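Local coordinates for putative sugar ABC transport system, substrate-binding protein (Bordetella parapertussis, PDB 5IX8) that probably binds a carbohydrate in the periplasm as the solute-binding component of an ABC transport system, at residues A[47-52]-A[71-76]; A[65-70]-A[78-83]; A[186-191]-A[216-221]. All blocks are in the same frame, centred on the assembly; numbering follows the deposited sequence.

Interaction 1: residues A[47-52]-A[71-76]; sequences EVVQVA and KTLGVD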
loop_
_atom_site.group_PDB
_atom_site.type_symbol
_atom_site.label_atom_id
_atom_site.label_comp_id
_atom_site.label_asym_id
_atom_site.label_seq_id
_atom_site.Cartn_x
_atom_site.Cartn_y
_atom_site.Cartn_z
ATOM N N GLU A 47 18.677 -12.515 -8.114
ATOM C CA GLU A 47 18.444 -13.525 -7.088
ATOM C C GLU A 47 17.734 -12.894 -5.898
ATOM O O GLU A 47 18.203 -11.887 -5.352
ATOM C CB GLU A 47 19.766 -14.134 -6.631
ATOM C CG GLU A 47 19.611 -15.217 -5.611
ATOM C CD GLU A 47 20.946 -15.754 -5.138
ATOM O OE1 GLU A 47 21.977 -15.411 -5.750
ATOM O OE2 GLU A 47 20.970 -16.516 -4.150
ATOM N N VAL A 48 16.606 -13.472 -5.504
ATOM C CA VAL A 48 15.916 -13.082 -4.282
ATOM C C VAL A 48 16.323 -14.089 -3.223
ATOM O O VAL A 48 15.941 -15.265 -3.280
ATOM C CB VAL A 48 14.399 -13.050 -4.474
ATOM C CG1 VAL A 48 13.680 -12.624 -3.158
ATOM C CG2 VAL A 48 14.064 -12.138 -5.672
ATOM N N VAL A 49 17.139 -13.641 -2.274
ATOM C CA VAL A 49 17.703 -14.580 -1.307
ATOM C C VAL A 49 16.693 -14.944 -0.229
ATOM O O VAL A 49 16.663 -16.085 0.260
ATOM C CB VAL A 49 18.969 -13.974 -0.690
ATOM C CG1 VAL A 49 19.506 -14.868 0.414
ATOM C CG2 VAL A 49 19.976 -13.757 -1.776
ATOM N N GLN A 50 15.846 -14.001 0.149
ATOM C CA GLN A 50 14.919 -14.252 1.233
ATOM C C GLN A 50 13.795 -13.245 1.133
ATOM O O GLN A 50 14.038 -12.082 0.791
ATOM C CB GLN A 50 15.642 -14.125 2.577
ATOM C CG GLN A 50 14.822 -14.549 3.728
ATOM C CD GLN A 50 15.604 -14.475 5.008
ATOM O OE1 GLN A 50 15.551 -13.477 5.715
ATOM N NE2 GLN A 50 16.340 -15.539 5.319
ATOM N N VAL A 51 12.579 -13.697 1.426
ATOM C CA VAL A 51 11.450 -12.822 1.716
ATOM C C VAL A 51 11.042 -13.083 3.154
ATOM O O VAL A 51 10.769 -14.233 3.527
ATOM C CB VAL A 51 10.273 -13.057 0.770
ATOM C CG1 VAL A 51 9.150 -12.110 1.126
ATOM C CG2 VAL A 51 10.705 -12.872 -0.679
ATOM N N ALA A 52 11.055 -12.039 3.971
ATOM C CA ALA A 52 10.737 -12.156 5.381
ATOM C C ALA A 52 9.578 -11.230 5.710
ATOM O O ALA A 52 9.290 -10.290 4.959
ATOM C CB ALA A 52 11.952 -11.810 6.229
ATOM N N LYS A 71 22.780 -8.594 5.848
ATOM C CA LYS A 71 24.196 -8.248 5.809
ATOM C C LYS A 71 25.057 -9.493 5.693
ATOM O O LYS A 71 25.999 -9.547 4.896
ATOM C CB LYS A 71 24.572 -7.467 7.070
ATOM C CG LYS A 71 25.215 -6.129 6.833
ATOM C CD LYS A 71 25.996 -5.632 8.067
ATOM C CE LYS A 71 25.103 -5.152 9.183
ATOM N NZ LYS A 71 25.896 -4.501 10.298
ATOM N N THR A 72 24.750 -10.501 6.507
ATOM C CA THR A 72 25.495 -11.742 6.487
ATOM C C THR A 72 25.244 -12.533 5.218
ATOM O O THR A 72 26.113 -13.296 4.792
ATOM C CB THR A 72 25.114 -12.560 7.711
ATOM O OG1 THR A 72 24.990 -11.674 8.832
ATOM C CG2 THR A 72 26.157 -13.611 7.983
ATOM N N LEU A 73 24.070 -12.381 4.601
ATOM C CA LEU A 73 23.777 -13.130 3.389
ATOM C C LEU A 73 24.362 -12.479 2.150
ATOM O O LEU A 73 24.237 -13.035 1.060
ATOM C CB LEU A 73 22.269 -13.292 3.209
ATOM C CG LEU A 73 21.598 -14.126 4.291
ATOM C CD1 LEU A 73 20.100 -13.948 4.244
ATOM C CD2 LEU A 73 21.980 -15.602 4.174
ATOM N N GLY A 74 24.985 -11.317 2.285
ATOM C CA GLY A 74 25.624 -10.690 1.141
ATOM C C GLY A 74 24.658 -10.143 0.114
ATOM O O GLY A 74 24.977 -10.103 -1.082
ATOM N N VAL A 75 23.486 -9.712 0.540
ATOM C CA VAL A 75 22.602 -9.067 -0.418
ATOM C C VAL A 75 23.214 -7.744 -0.885
ATOM O O VAL A 75 24.055 -7.138 -0.220
ATOM C CB VAL A 75 21.200 -8.860 0.170
ATOM C CG1 VAL A 75 20.659 -10.151 0.773
ATOM C CG2 VAL A 75 21.180 -7.750 1.163
ATOM N N ASP A 76 22.801 -7.313 -2.068
ATOM C CA ASP A 76 23.204 -6.016 -2.603
ATOM C C ASP A 76 22.209 -4.917 -2.281
ATOM O O ASP A 76 22.613 -3.763 -2.054
ATOM C CB ASP A 76 23.393 -6.126 -4.120
ATOM C CG ASP A 76 24.466 -7.158 -4.478
ATOM O OD1 ASP A 76 25.641 -6.870 -4.210
ATOM O OD2 ASP A 76 24.158 -8.247 -4.996
#

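Interaction 2: residues A[65-70]-A[78-83]; sequences AQLQSF and AVLSPA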
loop_
_atom_site.group_PDB
_atom_site.type_symbol
_atom_site.label_atom_id
_atom_site.label_comp_id
_atom_site.label_asym_id
_atom_site.label_seq_id
_atom_site.Cartn_x
_atom_site.Cartn_y
_atom_site.Cartn_z
ATOM N N ALA A 65 16.139 -7.208 12.883
ATOM C CA ALA A 65 16.930 -8.433 12.867
ATOM C C ALA A 65 17.008 -9.004 11.463
ATOM O O ALA A 65 18.057 -9.529 11.051
ATOM C CB ALA A 65 16.344 -9.452 13.843
ATOM N N GLN A 66 15.909 -8.907 10.712
ATOM C CA GLN A 66 15.908 -9.413 9.343
ATOM C C GLN A 66 16.860 -8.612 8.469
ATOM O O GLN A 66 17.594 -9.186 7.659
ATOM C CB GLN A 66 14.490 -9.385 8.767
ATOM C CG GLN A 66 13.608 -10.463 9.414
ATOM C CD GLN A 66 12.146 -10.171 9.288
ATOM O OE1 GLN A 66 11.756 -9.147 8.712
ATOM N NE2 GLN A 66 11.310 -11.070 9.835
ATOM N N LEU A 67 16.851 -7.288 8.603
ATOM C CA LEU A 67 17.756 -6.464 7.809
ATOM C C LEU A 67 19.208 -6.763 8.166
ATOM O O LEU A 67 20.068 -6.848 7.292
ATOM C CB LEU A 67 17.427 -4.988 8.033
ATOM C CG LEU A 67 16.066 -4.590 7.434
ATOM C CD1 LEU A 67 15.526 -3.264 8.021
ATOM C CD2 LEU A 67 16.175 -4.484 5.916
ATOM N N GLN A 68 19.487 -6.972 9.455
ATOM C CA GLN A 68 20.831 -7.358 9.862
ATOM C C GLN A 68 21.250 -8.689 9.257
ATOM O O GLN A 68 22.401 -8.843 8.825
ATOM C CB GLN A 68 20.900 -7.400 11.383
ATOM C CG GLN A 68 20.918 -5.995 11.950
ATOM C CD GLN A 68 22.228 -5.303 11.632
ATOM O OE1 GLN A 68 23.305 -5.940 11.650
ATOM N NE2 GLN A 68 22.155 -4.000 11.314
ATOM N N SER A 69 20.335 -9.653 9.182
ATOM C CA SER A 69 20.709 -10.940 8.599
ATOM C C SER A 69 20.997 -10.826 7.103
ATOM O O SER A 69 21.771 -11.630 6.556
ATOM C CB SER A 69 19.618 -11.974 8.844
ATOM O OG SER A 69 18.504 -11.699 8.028
ATOM N N PHE A 70 20.392 -9.847 6.424
ATOM C CA PHE A 70 20.729 -9.635 5.016
ATOM C C PHE A 70 22.199 -9.260 4.850
ATOM O O PHE A 70 22.808 -9.568 3.818
ATOM C CB PHE A 70 19.849 -8.541 4.407
ATOM C CG PHE A 70 18.364 -8.868 4.353
ATOM C CD1 PHE A 70 17.878 -10.154 4.585
ATOM C CD2 PHE A 70 17.453 -7.865 4.037
ATOM C CE1 PHE A 70 16.510 -10.420 4.519
ATOM C CE2 PHE A 70 16.100 -8.128 3.952
ATOM C CZ PHE A 70 15.620 -9.405 4.216
ATOM N N ALA A 78 18.534 -4.292 0.168
ATOM C CA ALA A 78 17.424 -4.676 1.025
ATOM C C ALA A 78 16.193 -3.952 0.529
ATOM O O ALA A 78 16.275 -2.774 0.200
ATOM C CB ALA A 78 17.718 -4.267 2.473
ATOM N N VAL A 79 15.059 -4.645 0.456
ATOM C CA VAL A 79 13.790 -4.042 0.057
ATOM C C VAL A 79 12.881 -4.057 1.278
ATOM O O VAL A 79 12.684 -5.112 1.881
ATOM C CB VAL A 79 13.151 -4.816 -1.110
ATOM C CG1 VAL A 79 11.788 -4.210 -1.497
ATOM C CG2 VAL A 79 14.112 -4.879 -2.292
ATOM N N LEU A 80 12.346 -2.895 1.654
ATOM C CA LEU A 80 11.730 -2.701 2.958
ATOM C C LEU A 80 10.340 -2.093 2.809
ATOM O O LEU A 80 10.198 -1.013 2.230
ATOM C CB LEU A 80 12.605 -1.779 3.821
ATOM C CG LEU A 80 11.969 -1.306 5.123
ATOM C CD1 LEU A 80 11.669 -2.526 6.031
ATOM C CD2 LEU A 80 12.907 -0.258 5.789
ATOM N N SER A 81 9.328 -2.784 3.340
ATOM C CA SER A 81 8.032 -2.190 3.687
ATOM C C SER A 81 7.944 -2.217 5.200
ATOM O O SER A 81 7.809 -3.305 5.774
ATOM C CB SER A 81 6.867 -2.974 3.080
ATOM O OG SER A 81 6.933 -3.025 1.672
ATOM N N PRO A 82 8.013 -1.079 5.886
ATOM C CA PRO A 82 8.260 -1.105 7.335
ATOM C C PRO A 82 7.000 -1.286 8.171
ATOM O O PRO A 82 5.902 -0.867 7.806
ATOM C CB PRO A 82 8.887 0.275 7.592
ATOM C CG PRO A 82 8.157 1.163 6.598
ATOM C CD PRO A 82 7.993 0.295 5.345
ATOM N N ALA A 83 7.189 -1.894 9.334
ATOM C CA ALA A 83 6.095 -2.105 10.280
ATOM C C ALA A 83 5.768 -0.862 11.103
ATOM O O ALA A 83 4.820 -0.884 11.898
ATOM C CB ALA A 83 6.422 -3.264 11.215
#

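Interaction 3: residues A[186-191]-A[216-221]; sequences DGMAQT and VRAARQ. With SO4 (sulfate ion), chain D.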
loop_
_atom_site.group_PDB
_atom_site.type_symbol
_atom_site.label_atom_id
_atom_site.label_comp_id
_atom_site.label_asym_id
_atom_site.label_seq_id
_atom_site.Cartn_x
_atom_site.Cartn_y
_atom_site.Cartn_z
ATOM N N ASP A 186 -10.405 -5.267 13.810
ATOM C CA ASP A 186 -10.471 -3.828 14.081
ATOM C C ASP A 186 -11.543 -3.157 13.245
ATOM O O ASP A 186 -12.275 -2.300 13.746
ATOM C CB ASP A 186 -9.146 -3.137 13.752
ATOM C CG ASP A 186 -8.050 -3.453 14.726
ATOM O OD1 ASP A 186 -8.335 -3.751 15.914
ATOM O OD2 ASP A 186 -6.881 -3.413 14.266
ATOM N N GLY A 187 -11.614 -3.494 11.949
ATOM C CA GLY A 187 -12.607 -2.870 11.100
ATOM C C GLY A 187 -14.008 -3.157 11.587
ATOM O O GLY A 187 -14.868 -2.258 11.634
HETATM N N MSE A 188 -14.245 -4.401 12.001
HETATM C CA MSE A 188 -15.558 -4.777 12.494
HETATM C C MSE A 188 -15.886 -4.020 13.783
HETATM O O MSE A 188 -16.939 -3.390 13.909
HETATM C CB MSE A 188 -15.603 -6.290 12.730
HETATM C CG MSE A 188 -16.754 -6.689 13.590
HETATM SE SE MSE A 188 -18.387 -6.653 12.542
HETATM C CE MSE A 188 -18.114 -8.505 12.378
ATOM N N ALA A 189 -14.972 -4.061 14.746
ATOM C CA ALA A 189 -15.302 -3.497 16.046
ATOM C C ALA A 189 -15.401 -1.981 15.954
ATOM O O ALA A 189 -16.301 -1.357 16.541
ATOM C CB ALA A 189 -14.261 -3.930 17.085
ATOM N N GLN A 190 -14.470 -1.366 15.237
ATOM C CA GLN A 190 -14.525 0.089 15.166
ATOM C C GLN A 190 -15.752 0.556 14.400
ATOM O O GLN A 190 -16.366 1.569 14.770
ATOM C CB GLN A 190 -13.256 0.648 14.538
ATOM C CG GLN A 190 -12.030 0.439 15.431
ATOM C CD GLN A 190 -10.783 1.031 14.848
ATOM O OE1 GLN A 190 -10.793 2.117 14.194
ATOM N NE2 GLN A 190 -9.666 0.347 15.099
ATOM N N THR A 191 -16.122 -0.148 13.328
ATOM C CA THR A 191 -17.255 0.325 12.543
ATOM C C THR A 191 -18.549 0.033 13.275
ATOM O O THR A 191 -19.493 0.842 13.237
ATOM C CB THR A 191 -17.255 -0.313 11.146
ATOM O OG1 THR A 191 -15.991 -0.047 10.526
ATOM C CG2 THR A 191 -18.372 0.305 10.277
ATOM N N VAL A 216 -17.806 -3.558 6.170
ATOM C CA VAL A 216 -18.932 -4.209 5.503
ATOM C C VAL A 216 -19.572 -5.243 6.421
ATOM O O VAL A 216 -20.805 -5.345 6.486
ATOM C CB VAL A 216 -18.480 -4.824 4.167
ATOM C CG1 VAL A 216 -19.546 -5.779 3.579
ATOM C CG2 VAL A 216 -18.158 -3.722 3.157
ATOM N N ARG A 217 -18.763 -6.014 7.170
ATOM C CA ARG A 217 -19.370 -6.985 8.094
ATOM C C ARG A 217 -20.213 -6.269 9.136
ATOM O O ARG A 217 -21.309 -6.726 9.477
ATOM C CB ARG A 217 -18.331 -7.849 8.830
ATOM C CG ARG A 217 -17.485 -8.812 7.994
ATOM C CD ARG A 217 -16.616 -9.718 8.931
ATOM N NE ARG A 217 -17.339 -10.829 9.559
ATOM C CZ ARG A 217 -16.942 -11.496 10.655
ATOM N NH1 ARG A 217 -15.860 -11.132 11.301
ATOM N NH2 ARG A 217 -17.662 -12.528 11.141
ATOM N N ALA A 218 -19.705 -5.151 9.662
ATOM C CA ALA A 218 -20.457 -4.376 10.651
ATOM C C ALA A 218 -21.740 -3.815 10.060
ATOM O O ALA A 218 -22.790 -3.832 10.720
ATOM C CB ALA A 218 -19.596 -3.240 11.224
ATOM N N ALA A 219 -21.665 -3.278 8.839
ATOM C CA ALA A 219 -22.845 -2.720 8.191
ATOM C C ALA A 219 -23.878 -3.807 7.949
ATOM O O ALA A 219 -25.078 -3.592 8.171
ATOM C CB ALA A 219 -22.442 -2.048 6.867
ATOM N N ARG A 220 -23.423 -5.004 7.548
ATOM C CA ARG A 220 -24.361 -6.103 7.320
ATOM C C ARG A 220 -25.050 -6.494 8.624
ATOM O O ARG A 220 -26.274 -6.706 8.661
ATOM C CB ARG A 220 -23.622 -7.304 6.700
ATOM C CG ARG A 220 -23.271 -7.132 5.213
ATOM C CD ARG A 220 -22.388 -8.276 4.647
ATOM N NE ARG A 220 -22.085 -8.063 3.225
ATOM C CZ ARG A 220 -21.229 -8.790 2.498
ATOM N NH1 ARG A 220 -20.550 -9.795 3.047
ATOM N NH2 ARG A 220 -21.046 -8.513 1.208
ATOM N N GLN A 221 -24.282 -6.607 9.704
ATOM C CA GLN A 221 -24.871 -7.023 10.968
ATOM C C GLN A 221 -25.864 -5.984 11.474
ATOM O O GLN A 221 -26.921 -6.346 12.010
ATOM C CB GLN A 221 -23.774 -7.302 12.007
ATOM C CG GLN A 221 -24.327 -7.583 13.416
ATOM C CD GLN A 221 -23.338 -8.346 14.357
ATOM O OE1 GLN A 221 -22.792 -7.782 15.275
ATOM N NE2 GLN A 221 -23.184 -9.644 14.141
HETATM S S SO4 D . -24.712 -6.568 1.159
HETATM O O1 SO4 D . -24.731 -6.196 -0.244
HETATM O O2 SO4 D . -23.423 -6.190 1.749
HETATM O O3 SO4 D . -25.791 -5.875 1.860
HETATM O O4 SO4 D . -24.910 -8.009 1.239
#

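Interaction 1: residues A[47-52]-A[71-76]
Val49 of an edge strand meets Leu73 at the end of helix 60-73, within a βαβ crossover in which that helix links the parallel strands 47-53 and 77-80. The helix closes with a Schellman motif at Gly74, whose positive phi of 71° turns the chain from the last helical turn back toward the sheet. One of its bonds, from Gly74 N to Lys71 O, is weak at 3.3 Å. The turn brings Leu73 and Val75 to the same neighbour on the strand, where Val49 meets both through apolar groups alone. Val49 holds CG1 anti to its own N (chi1 175°), which carries this methyl outward to Leu73 CD1 at 4.0 Å, the two side chains crossing obliquely. On the inner side, Val75 is buried: its CG1 stands 4.4 Å from Val49 CB, while Phe70 and Ile100 pack around it. This is the better enclosed part of the contact, although its atoms approach Val49 less closely than Leu73 does. The outer side is looser. Val49, Gln50 and Leu73 all remain partly exposed, and Gly74 lies in solvent at the turn. Gln50, on the strand beside Val49, also rests on Phe70. Its amide only brushes the helix end, in a long van der Waals approach of the polar NE2 to the methyl CD1 of Leu73 at 4.2 Å.

Interaction 2: residues A[65-70]-A[78-83]
Leu67 and Ala78 face each other between helix 60-73 and the strand it precedes, with the short segments nearly antiparallel (163°) and their axes 9.7 Å apart. The CB of Leu67 points at the strand but makes no close contact there; it serves as a stem. CG then sits anti to the carbonyl carbon (chi1 -69°), and the isopropyl fork beyond it divides the work. One methyl, CD2, drops onto Ala78 CB at 3.8 Å. The other, CD1, runs further along the strand to Leu80 CD1 at 4.4 Å, a looser touch. Thr21 and Val91 border the same leucine from strand 17-22 and helix 89-97.

Ala78 CB is shared, because Phe70 also reaches it: ring atom CD2 lies 3.9 Å from this methyl, which sits at the ring edge near its plane. Gln66 O stands over one face of the same ring, toward its rim; this carbonyl accepts hydrogen bonds from both Phe70 N and Ser69 OG, the latter at 2.7 Å. All four residues that meet across the gap are buried. A small residue on the strand, touched from the helix side by two large ones a turn apart, thus joins helix to sheet in the Rossmann-like α/β fold of a periplasmic binding protein lobe.

Interaction 3: residues A[186-191]-A[216-221]
Met188, present as selenomethionine, and Ala218 mark the point where helices 184-197 and 209-221 come together, their short segments crossing at -45° with axes 8.1 Å apart. Van der Waals contact dominates. The chain of Met188 leaves with CG anti to the backbone N (chi1 163°) and then bends twice, laying SE over the backbone of the facing helix, 3.5 Å from Ala218 N. Beyond it, CE touches Arg217 CB at 3.6 Å and sits over one face of that arginine's guanidinium, toward the rim; the two side chains cross at about a right angle. Deeper in, Thr191 CB packs on Ala218 CB at 3.7 Å, and Thr191 CG2 adds a second touch on the same methyl. The small alanine lets the helices approach closely.

Hydrogen bonds stay within one helix or go to a bound sulfate ion. Thr191 OG1 gives its proton to Gly187 O at 2.7 Å, turning the hydroxyl back onto its own helix while the carbon side of the residue faces Ala218. The sulfate is held by a hydrogen bond from Arg220 NE to O2 at 2.7 Å, with a nearly straight angle of 171°; Arg245 also binds this ion, probably from the crystallisation liquor. The interface as a whole is that of neighbouring helices in consecutive β-α units, packed side by side against a central sheet as in Rossmann-like folds.

Interactions 1 and 2 form one continuous region, their centres 9 Å apart. Both use helix 60-73 and reach the same parallel sheet, and their segments alternate along the chain, so the second half of the crossover helix and its exit turn are tied to both strands, 47-53 and 77-80. They touch directly where Ala52 meets Gln66 and Val75 meets Phe70. Interaction 3 follows later in the sequence and belongs to the other, mixed sheet, its centre about 40 Å from interaction 1 and 33 Å from interaction 2. The contacts therefore sample both lobes of a two-lobed binding protein, each lobe with its own helix-flanked sheet; in this family the ligand is generally bound in the cleft between them.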